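Local coordinates for putative exported protein (Bordetella pertussis, PDB 2DVZ), which binds L-glutamate and is probably the periplasmic solute receptor of a tripartite tricarboxylate transporter-type uptake system, at residues V89-R94 with T151-L157; T110-A116 with G280-N286; A211-W216 with V226-A230. Residue numbers count along the deposited sequence, not the author numbering.

Interaction 1 of 3, residues V89-R94 with T151-L157. With GLU (glutamic acid), chain G.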
loop_
_atom_site.group_PDB
_atom_site.type_symbol
_atom_site.label_atom_id
_atom_site.label_comp_id
_atom_site.label_asym_id
_atom_site.label_seq_id
_atom_site.Cartn_x
_atom_site.Cartn_y
_atom_site.Cartn_z
ATOM N N VAL A 89 6.798 7.522 2.990
ATOM C CA VAL A 89 8.127 6.944 2.774
ATOM C C VAL A 89 8.894 7.683 1.681
ATOM O O VAL A 89 10.079 7.949 1.840
ATOM C CB VAL A 89 8.093 5.397 2.496
ATOM C CG1 VAL A 89 9.513 4.797 2.551
ATOM C CG2 VAL A 89 7.185 4.681 3.466
ATOM N N ASN A 90 8.240 7.993 0.572
ATOM C CA ASN A 90 8.902 8.785 -0.474
ATOM C C ASN A 90 9.485 10.121 -0.027
ATOM O O ASN A 90 10.619 10.444 -0.384
ATOM C CB ASN A 90 8.001 8.987 -1.681
ATOM C CG ASN A 90 8.585 8.382 -2.921
ATOM O OD1 ASN A 90 9.663 8.777 -3.359
ATOM N ND2 ASN A 90 7.890 7.423 -3.499
ATOM N N PRO A 91 8.681 10.934 0.693
ATOM C CA PRO A 91 9.146 12.087 1.440
ATOM C C PRO A 91 10.393 11.815 2.272
ATOM O O PRO A 91 11.307 12.624 2.238
ATOM C CB PRO A 91 7.941 12.400 2.337
ATOM C CG PRO A 91 6.800 12.049 1.500
ATOM C CD PRO A 91 7.203 10.831 0.750
ATOM N N ALA A 92 10.427 10.703 3.010
ATOM C CA ALA A 92 11.570 10.364 3.866
ATOM C C ALA A 92 12.787 9.844 3.066
ATOM O O ALA A 92 13.943 10.066 3.460
ATOM C CB ALA A 92 11.157 9.370 4.975
ATOM N N CYS A 93 12.516 9.180 1.939
ATOM C CA CYS A 93 13.535 8.629 1.056
ATOM C C CYS A 93 14.222 9.711 0.207
ATOM O O CYS A 93 15.427 9.602 -0.109
ATOM C CB CYS A 93 12.886 7.598 0.127
ATOM S SG CYS A 93 13.996 6.626 -0.956
ATOM N N ARG A 94 13.451 10.737 -0.188
ATOM C CA ARG A 94 13.951 11.789 -1.072
ATOM C C ARG A 94 13.639 13.176 -0.507
ATOM O O ARG A 94 12.892 13.929 -1.137
ATOM C CB ARG A 94 13.308 11.669 -2.446
ATOM C CG ARG A 94 13.749 10.492 -3.269
ATOM C CD ARG A 94 12.819 10.362 -4.458
ATOM N NE ARG A 94 12.999 11.446 -5.423
ATOM C CZ ARG A 94 12.392 11.550 -6.600
ATOM N NH1 ARG A 94 11.504 10.639 -6.991
ATOM N NH2 ARG A 94 12.670 12.595 -7.394
ATOM N N THR A 151 11.781 1.644 -5.018
ATOM C CA THR A 151 12.877 2.043 -4.146
ATOM C C THR A 151 12.526 2.961 -2.980
ATOM O O THR A 151 13.152 2.857 -1.903
ATOM C CB THR A 151 14.037 2.656 -4.947
ATOM O OG1 THR A 151 14.559 1.637 -5.811
ATOM C CG2 THR A 151 15.150 3.194 -4.006
ATOM N N CYS A 152 11.578 3.866 -3.169
ATOM C CA CYS A 152 11.257 4.801 -2.097
ATOM C C CYS A 152 9.877 4.523 -1.487
ATOM O O CYS A 152 9.281 5.384 -0.818
ATOM C CB CYS A 152 11.399 6.251 -2.606
ATOM S SG CYS A 152 13.161 6.748 -2.806
ATOM N N GLY A 153 9.395 3.302 -1.711
ATOM C CA GLY A 153 8.085 2.889 -1.296
ATOM C C GLY A 153 8.099 2.151 0.020
ATOM O O GLY A 153 9.166 1.741 0.507
ATOM N N VAL A 154 6.891 1.963 0.581
ATOM C CA VAL A 154 6.732 1.266 1.849
ATOM C C VAL A 154 7.210 -0.189 1.883
ATOM O O VAL A 154 7.579 -0.687 2.935
ATOM C CB VAL A 154 5.266 1.403 2.420
ATOM C CG1 VAL A 154 4.305 0.639 1.616
ATOM C CG2 VAL A 154 5.228 0.953 3.869
ATOM N N LEU A 155 7.206 -0.881 0.752
ATOM C CA LEU A 155 7.578 -2.283 0.757
ATOM C C LEU A 155 9.099 -2.460 0.733
ATOM O O LEU A 155 9.588 -3.424 1.284
ATOM C CB LEU A 155 6.843 -3.049 -0.366
ATOM C CG LEU A 155 5.305 -2.907 -0.250
ATOM C CD1 LEU A 155 4.636 -3.381 -1.488
ATOM C CD2 LEU A 155 4.768 -3.642 0.996
ATOM N N HIS A 156 9.834 -1.516 0.121
ATOM C CA HIS A 156 11.292 -1.443 0.253
ATOM C C HIS A 156 11.655 -1.136 1.710
ATOM O O HIS A 156 12.528 -1.751 2.286
ATOM C CB HIS A 156 11.925 -0.392 -0.717
ATOM C CG HIS A 156 13.439 -0.328 -0.639
ATOM N ND1 HIS A 156 14.166 0.802 -0.970
ATOM C CD2 HIS A 156 14.352 -1.246 -0.231
ATOM C CE1 HIS A 156 15.454 0.570 -0.782
ATOM N NE2 HIS A 156 15.600 -0.661 -0.342
ATOM N N LEU A 157 10.986 -0.175 2.319
ATOM C CA LEU A 157 11.213 0.094 3.738
ATOM C C LEU A 157 10.838 -1.117 4.623
ATOM O O LEU A 157 11.548 -1.447 5.567
ATOM C CB LEU A 157 10.468 1.376 4.169
ATOM C CG LEU A 157 10.749 1.803 5.619
ATOM C CD1 LEU A 157 12.275 2.134 5.816
ATOM C CD2 LEU A 157 9.875 2.967 5.997
HETATM N N GLU G . 3.655 -0.182 -2.125
HETATM C CA GLU G . 2.394 0.547 -2.361
HETATM C C GLU G . 1.789 1.074 -1.071
HETATM O O GLU G . 0.698 0.715 -0.617
HETATM C CB GLU G . 1.427 -0.295 -3.188
HETATM C CG GLU G . 2.125 -0.986 -4.374
HETATM C CD GLU G . 1.237 -1.212 -5.561
HETATM O OE1 GLU G . 0.060 -0.803 -5.473
HETATM O OE2 GLU G . 1.715 -1.777 -6.609
HETATM O OXT GLU G . 2.404 1.963 -0.460
#
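A disulfide ties the C-terminal end of one helix to the loop leading into another: C93 SG and C152 SG are 2.0 Å apart, with a chi3 of -52°. The two half-cystines use different rotamers, C93 t and C152 m, and both CA-to-CB bonds point toward the opposite segment. R94, the first residue beyond the helix, lays its CG 3.8 Å from C152 SG, while its guanidinium is taken by D97 in a salt bridge. V89, in the t rotamer, fills the other half of the contact: its CG2 lies 3.9 Å from V154 CB and its CG1 3.9 Å from L157 CB. N90 has an off-rotamer chi1 of -118°, which brings its OD1 to 3.2 Å from C152 CB and lets ND2 bond to the carbonyl of A60. Within 151-157, the t rotamer of H156 folds the ring back so that ND1 donates a very short 2.5 Å hydrogen bond to T151 O, linking the first turn of the helix back to the loop residue just before C152. G153 is the N-cap of the following helix, whose first residues V154 and L155 line the glutamate pocket; V154 CG1 is 3.1 Å from the ligand OXT. The contact thus joins helix 84-93 to the start of helix 154-166, with helix 288-307 covering A92 and L157 and strand 192-196 lying against V154 and L155.

Interaction 2 of 3, residues T110-A116 with G280-N286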
loop_
_atom_site.group_PDB
_atom_site.type_symbol
_atom_site.label_atom_id
_atom_site.label_comp_id
_atom_site.label_asym_id
_atom_site.label_seq_id
_atom_site.Cartn_x
_atom_site.Cartn_y
_atom_site.Cartn_z
ATOM N N THR A 110 -10.778 10.888 2.376
ATOM C CA THR A 110 -11.105 9.745 3.230
ATOM C C THR A 110 -10.139 8.573 3.027
ATOM O O THR A 110 -9.614 8.331 1.920
ATOM C CB THR A 110 -12.571 9.258 3.032
ATOM O OG1 THR A 110 -12.988 8.489 4.169
ATOM C CG2 THR A 110 -12.717 8.443 1.748
ATOM N N ASN A 111 -9.899 7.870 4.127
ATOM C CA ASN A 111 -9.259 6.577 4.110
ATOM C C ASN A 111 -10.300 5.539 3.711
ATOM O O ASN A 111 -11.283 5.330 4.419
ATOM C CB ASN A 111 -8.656 6.312 5.492
ATOM C CG ASN A 111 -7.955 4.972 5.611
ATOM O OD1 ASN A 111 -8.017 4.113 4.726
ATOM N ND2 ASN A 111 -7.266 4.794 6.720
ATOM N N PHE A 112 -10.092 4.918 2.547
ATOM C CA PHE A 112 -10.905 3.788 2.097
ATOM C C PHE A 112 -10.761 2.583 3.014
ATOM O O PHE A 112 -11.750 2.013 3.511
ATOM C CB PHE A 112 -10.473 3.311 0.721
ATOM C CG PHE A 112 -10.833 4.241 -0.418
ATOM C CD1 PHE A 112 -11.749 5.299 -0.244
ATOM C CD2 PHE A 112 -10.278 4.022 -1.692
ATOM C CE1 PHE A 112 -12.105 6.145 -1.323
ATOM C CE2 PHE A 112 -10.652 4.857 -2.800
ATOM C CZ PHE A 112 -11.547 5.914 -2.610
ATOM N N ALA A 113 -9.524 2.151 3.224
ATOM C CA ALA A 113 -9.327 0.888 3.954
ATOM C C ALA A 113 -7.986 0.830 4.621
ATOM O O ALA A 113 -6.956 1.333 4.113
ATOM C CB ALA A 113 -9.497 -0.306 3.033
ATOM N N ASN A 114 -8.001 0.186 5.771
ATOM C CA ASN A 114 -6.789 -0.261 6.374
ATOM C C ASN A 114 -6.403 -1.626 5.809
ATOM O O ASN A 114 -7.256 -2.469 5.602
ATOM C CB ASN A 114 -6.968 -0.256 7.875
ATOM C CG ASN A 114 -7.061 1.141 8.420
ATOM O OD1 ASN A 114 -6.084 1.898 8.411
ATOM N ND2 ASN A 114 -8.220 1.491 8.933
ATOM N N THR A 115 -5.113 -1.841 5.563
ATOM C CA THR A 115 -4.633 -2.980 4.777
ATOM C C THR A 115 -3.409 -3.666 5.382
ATOM O O THR A 115 -2.456 -2.998 5.846
ATOM C CB THR A 115 -4.353 -2.546 3.344
ATOM O OG1 THR A 115 -5.538 -1.968 2.804
ATOM C CG2 THR A 115 -3.980 -3.686 2.479
ATOM N N ALA A 116 -3.451 -5.007 5.375
ATOM C CA ALA A 116 -2.357 -5.825 5.907
ATOM C C ALA A 116 -1.223 -5.870 4.917
ATOM O O ALA A 116 -1.448 -5.894 3.701
ATOM C CB ALA A 116 -2.837 -7.271 6.203
ATOM N N GLY A 280 -7.767 -8.934 2.595
ATOM C CA GLY A 280 -6.893 -8.633 3.712
ATOM C C GLY A 280 -6.915 -7.173 4.122
ATOM O O GLY A 280 -5.903 -6.675 4.578
ATOM N N SER A 281 -8.057 -6.498 3.901
ATOM C CA SER A 281 -8.308 -5.122 4.301
ATOM C C SER A 281 -9.563 -4.997 5.188
ATOM O O SER A 281 -10.323 -5.940 5.392
ATOM C CB SER A 281 -8.517 -4.206 3.083
ATOM O OG SER A 281 -7.494 -4.301 2.139
ATOM N N ALA A 282 -9.777 -3.797 5.687
ATOM C CA ALA A 282 -10.932 -3.486 6.471
ATOM C C ALA A 282 -11.339 -2.061 6.141
ATOM O O ALA A 282 -10.488 -1.162 6.138
ATOM C CB ALA A 282 -10.590 -3.598 7.962
ATOM N N PRO A 283 -12.654 -1.837 5.905
ATOM C CA PRO A 283 -13.113 -0.472 5.528
ATOM C C PRO A 283 -12.828 0.568 6.611
ATOM O O PRO A 283 -12.896 0.258 7.794
ATOM C CB PRO A 283 -14.635 -0.625 5.324
ATOM C CG PRO A 283 -15.014 -2.041 5.931
ATOM C CD PRO A 283 -13.752 -2.854 5.966
ATOM N N SER A 284 -12.508 1.792 6.202
ATOM C CA SER A 284 -12.409 2.926 7.123
ATOM C C SER A 284 -13.571 3.944 6.854
ATOM O O SER A 284 -14.579 3.935 7.557
ATOM C CB SER A 284 -11.024 3.557 7.001
ATOM O OG SER A 284 -10.826 4.573 7.958
ATOM N N GLY A 285 -13.451 4.778 5.814
ATOM C CA GLY A 285 -14.474 5.764 5.510
ATOM C C GLY A 285 -14.546 6.792 6.626
ATOM O O GLY A 285 -15.633 7.262 6.974
ATOM N N ASN A 286 -13.372 7.121 7.179
ATOM C CA ASN A 286 -13.216 8.130 8.226
ATOM C C ASN A 286 -13.268 9.546 7.623
ATOM O O ASN A 286 -13.446 9.712 6.420
ATOM C CB ASN A 286 -11.924 7.888 9.007
ATOM C CG ASN A 286 -10.667 8.045 8.142
ATOM O OD1 ASN A 286 -10.767 8.303 6.955
ATOM N ND2 ASN A 286 -9.473 7.913 8.753
HETATM O O HOH W 1 -9.025 4.243 9.642
#
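Strand 281-283 runs antiparallel to strand 110-115, and the hydrogen bonding continues past both ends of the short strand. N114 and A282 form the hydrogen-bonded pair, N114 N to A282 O and A282 N to N114 O both measuring 2.9 Å. Beyond it, A116 N reaches G280 O at 3.1 Å, and on the other side S284 N gives 2.8 Å to F112 O and G285 N 2.6 Å to N111 O. The N286 side chain stands in for a backbone acceptor, its OD1 taking N111 N at 3.0 Å, while its ND2 is bonded to E294. T110 OG1 donates to N286 O at 2.6 Å. On one face T115 OG1 and S281 OG share a hydrogen bond of 3.1 Å, and S281 OG also has Q279 as a partner; on the other, a water bridges N114 ND2 (3.0 Å) and S284 OG (2.5 Å). A classic beta bulge at F112 and A113, opposite Y243, interrupts the regular pairing along the other edge of strand 110-115. G280 closes the preceding helix with a Schellman motif. Contact here is therefore chiefly polar: main-chain groups of N111, F112, N114 and A116 are paired across it, while A113 and T115 bond to Y243 and V241, which fixes the register of this added strand beside a central one whose T115 packs on the glutamate-binding Y243.

Interaction 3 of 3, residues A211-W216 with V226-A230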
loop_
_atom_site.group_PDB
_atom_site.type_symbol
_atom_site.label_atom_id
_atom_site.label_comp_id
_atom_site.label_asym_id
_atom_site.label_seq_id
_atom_site.Cartn_x
_atom_site.Cartn_y
_atom_site.Cartn_z
ATOM N N ALA A 211 2.659 -17.439 2.422
ATOM C CA ALA A 211 2.806 -16.303 3.317
ATOM C C ALA A 211 3.470 -16.719 4.641
ATOM O O ALA A 211 3.074 -17.715 5.269
ATOM C CB ALA A 211 1.447 -15.687 3.572
HETATM N N MSE A 212 4.481 -15.965 5.052
HETATM C CA MSE A 212 5.194 -16.285 6.267
HETATM C C MSE A 212 4.674 -15.571 7.493
HETATM O O MSE A 212 4.678 -16.137 8.593
HETATM C CB MSE A 212 6.715 -16.048 6.099
HETATM C CG MSE A 212 7.381 -17.034 5.135
HETATM SE SE MSE A 212 7.399 -18.938 5.709
HETATM C CE MSE A 212 5.699 -19.522 4.975
ATOM N N ALA A 213 4.273 -14.313 7.300
ATOM C CA ALA A 213 3.677 -13.463 8.340
ATOM C C ALA A 213 2.874 -12.356 7.670
ATOM O O ALA A 213 3.128 -12.017 6.530
ATOM C CB ALA A 213 4.754 -12.856 9.229
ATOM N N ILE A 214 1.899 -11.801 8.375
ATOM C CA ILE A 214 1.120 -10.658 7.890
ATOM C C ILE A 214 1.306 -9.541 8.908
ATOM O O ILE A 214 1.565 -9.825 10.096
ATOM C CB ILE A 214 -0.425 -10.953 7.676
ATOM C CG1 ILE A 214 -1.103 -11.453 8.961
ATOM C CG2 ILE A 214 -0.667 -11.903 6.516
ATOM C CD1 ILE A 214 -2.644 -11.393 8.900
ATOM N N ALA A 215 1.232 -8.293 8.448
ATOM C CA ALA A 215 1.213 -7.151 9.377
ATOM C C ALA A 215 -0.249 -6.680 9.624
ATOM O O ALA A 215 -0.900 -6.127 8.761
ATOM C CB ALA A 215 2.130 -6.018 8.911
ATOM N N TRP A 216 -0.760 -6.972 10.806
ATOM C CA TRP A 216 -2.181 -6.845 11.105
ATOM C C TRP A 216 -2.345 -7.082 12.607
ATOM O O TRP A 216 -1.487 -7.718 13.235
ATOM C CB TRP A 216 -2.979 -7.861 10.288
ATOM C CG TRP A 216 -4.422 -7.528 10.077
ATOM C CD1 TRP A 216 -5.514 -8.273 10.482
ATOM C CD2 TRP A 216 -4.960 -6.374 9.391
ATOM N NE1 TRP A 216 -6.683 -7.662 10.084
ATOM C CE2 TRP A 216 -6.375 -6.497 9.416
ATOM C CE3 TRP A 216 -4.388 -5.265 8.762
ATOM C CZ2 TRP A 216 -7.220 -5.538 8.836
ATOM C CZ3 TRP A 216 -5.215 -4.302 8.210
ATOM C CH2 TRP A 216 -6.621 -4.450 8.237
ATOM N N VAL A 226 -1.643 -18.203 8.951
ATOM C CA VAL A 226 -0.512 -17.284 8.841
ATOM C C VAL A 226 -0.470 -16.406 10.085
ATOM O O VAL A 226 -1.436 -15.709 10.400
ATOM C CB VAL A 226 -0.560 -16.423 7.491
ATOM C CG1 VAL A 226 0.679 -15.473 7.342
ATOM C CG2 VAL A 226 -0.730 -17.330 6.252
ATOM N N PRO A 227 0.654 -16.446 10.823
ATOM C CA PRO A 227 0.727 -15.594 12.019
ATOM C C PRO A 227 0.967 -14.127 11.683
ATOM O O PRO A 227 1.501 -13.824 10.632
ATOM C CB PRO A 227 2.012 -16.114 12.734
ATOM C CG PRO A 227 2.882 -16.544 11.580
ATOM C CD PRO A 227 1.891 -17.249 10.653
ATOM N N THR A 228 0.640 -13.238 12.614
ATOM C CA THR A 228 1.073 -11.850 12.508
ATOM C C THR A 228 2.553 -11.745 12.883
ATOM O O THR A 228 3.147 -12.722 13.418
ATOM C CB THR A 228 0.235 -10.930 13.396
ATOM O OG1 THR A 228 0.669 -11.049 14.761
ATOM C CG2 THR A 228 -1.197 -11.310 13.291
ATOM N N PHE A 229 3.142 -10.567 12.622
ATOM C CA PHE A 229 4.520 -10.318 12.985
ATOM C C PHE A 229 4.702 -10.284 14.489
ATOM O O PHE A 229 5.805 -10.561 14.981
ATOM C CB PHE A 229 5.032 -9.005 12.364
ATOM C CG PHE A 229 5.507 -9.163 10.939
ATOM C CD1 PHE A 229 6.771 -9.701 10.664
ATOM C CD2 PHE A 229 4.698 -8.779 9.873
ATOM C CE1 PHE A 229 7.208 -9.843 9.323
ATOM C CE2 PHE A 229 5.110 -8.936 8.547
ATOM C CZ PHE A 229 6.367 -9.470 8.278
ATOM N N ALA A 230 3.635 -9.908 15.208
ATOM C CA ALA A 230 3.612 -9.954 16.666
ATOM C C ALA A 230 3.600 -11.420 17.170
ATOM O O ALA A 230 4.345 -11.792 18.097
ATOM C CB ALA A 230 2.428 -9.146 17.210
#
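The strand that carries 211-216 is met by an irregular segment, 226-230, whose direction diverges from it by 55°, so the backbones bridge at a single point, I214 with T228, where the CA atoms are 4.8 Å apart. Two hydrogen bonds flank that point: I214 N donates to P227 O at 3.1 Å, and F229 N returns a weak bond of 3.1 Å to I214 O. The same acceptors receive CA-H...O contacts, A213 CA to P227 O and T228 CA to I214 O, each 3.2 Å. Earlier in the strand, M212 and A213, the former a selenomethionine, form a classic beta bulge against V119 of strand 106-121.

Side chains extend the contact on either side of the bridge. V226 points toward the strand and covers its beginning, with CG2 3.8 Å from A211 CB and CG1 3.9 Å from I214 CG2. The P227 ring rests against the bulge, its CG 3.5 Å from M212 O. F229 turns its ring under the strand: A213 CB sits 3.8 Å from the ring centroid and nearly on its normal, a CH-pi contact, while A215 CB lies 3.9 Å from F229 CD2. M158 and F162 of helix 154-166 also touch this phenylalanine. At the far end, T228 CG2 approaches W216 O at 3.6 Å, and T228 OG1 is bonded to D231 N. With one regular backbone hydrogen bond and one weak one, the attachment depends largely on apolar contact, V226 and F229 fastening the loop that precedes strand 241-248 to the sheet.

Overall arrangement
The centres of the three contacts lie 18 to 22 Å apart. Interactions 2 and 3 meet in the same mixed sheet, where strands 106-121 and 210-215 are neighbours: the ring of W216 packs on T115 and A116, its CH2 3.4 Å from N114 O. Interaction 1 touches neither, lying on the opposite side of the chain's centre from interaction 2. Along the chain, the segments of interactions 1 and 2 alternate, interaction 1 closes before interaction 3 opens, and interaction 3 is nested within the long loop closed by interaction 2. Interaction 1 holds V154 and L155 of the glutamate pocket and T115 of interaction 2 packs on glutamate-binding Y243, consistent with the two-lobed periplasmic binding-protein fold.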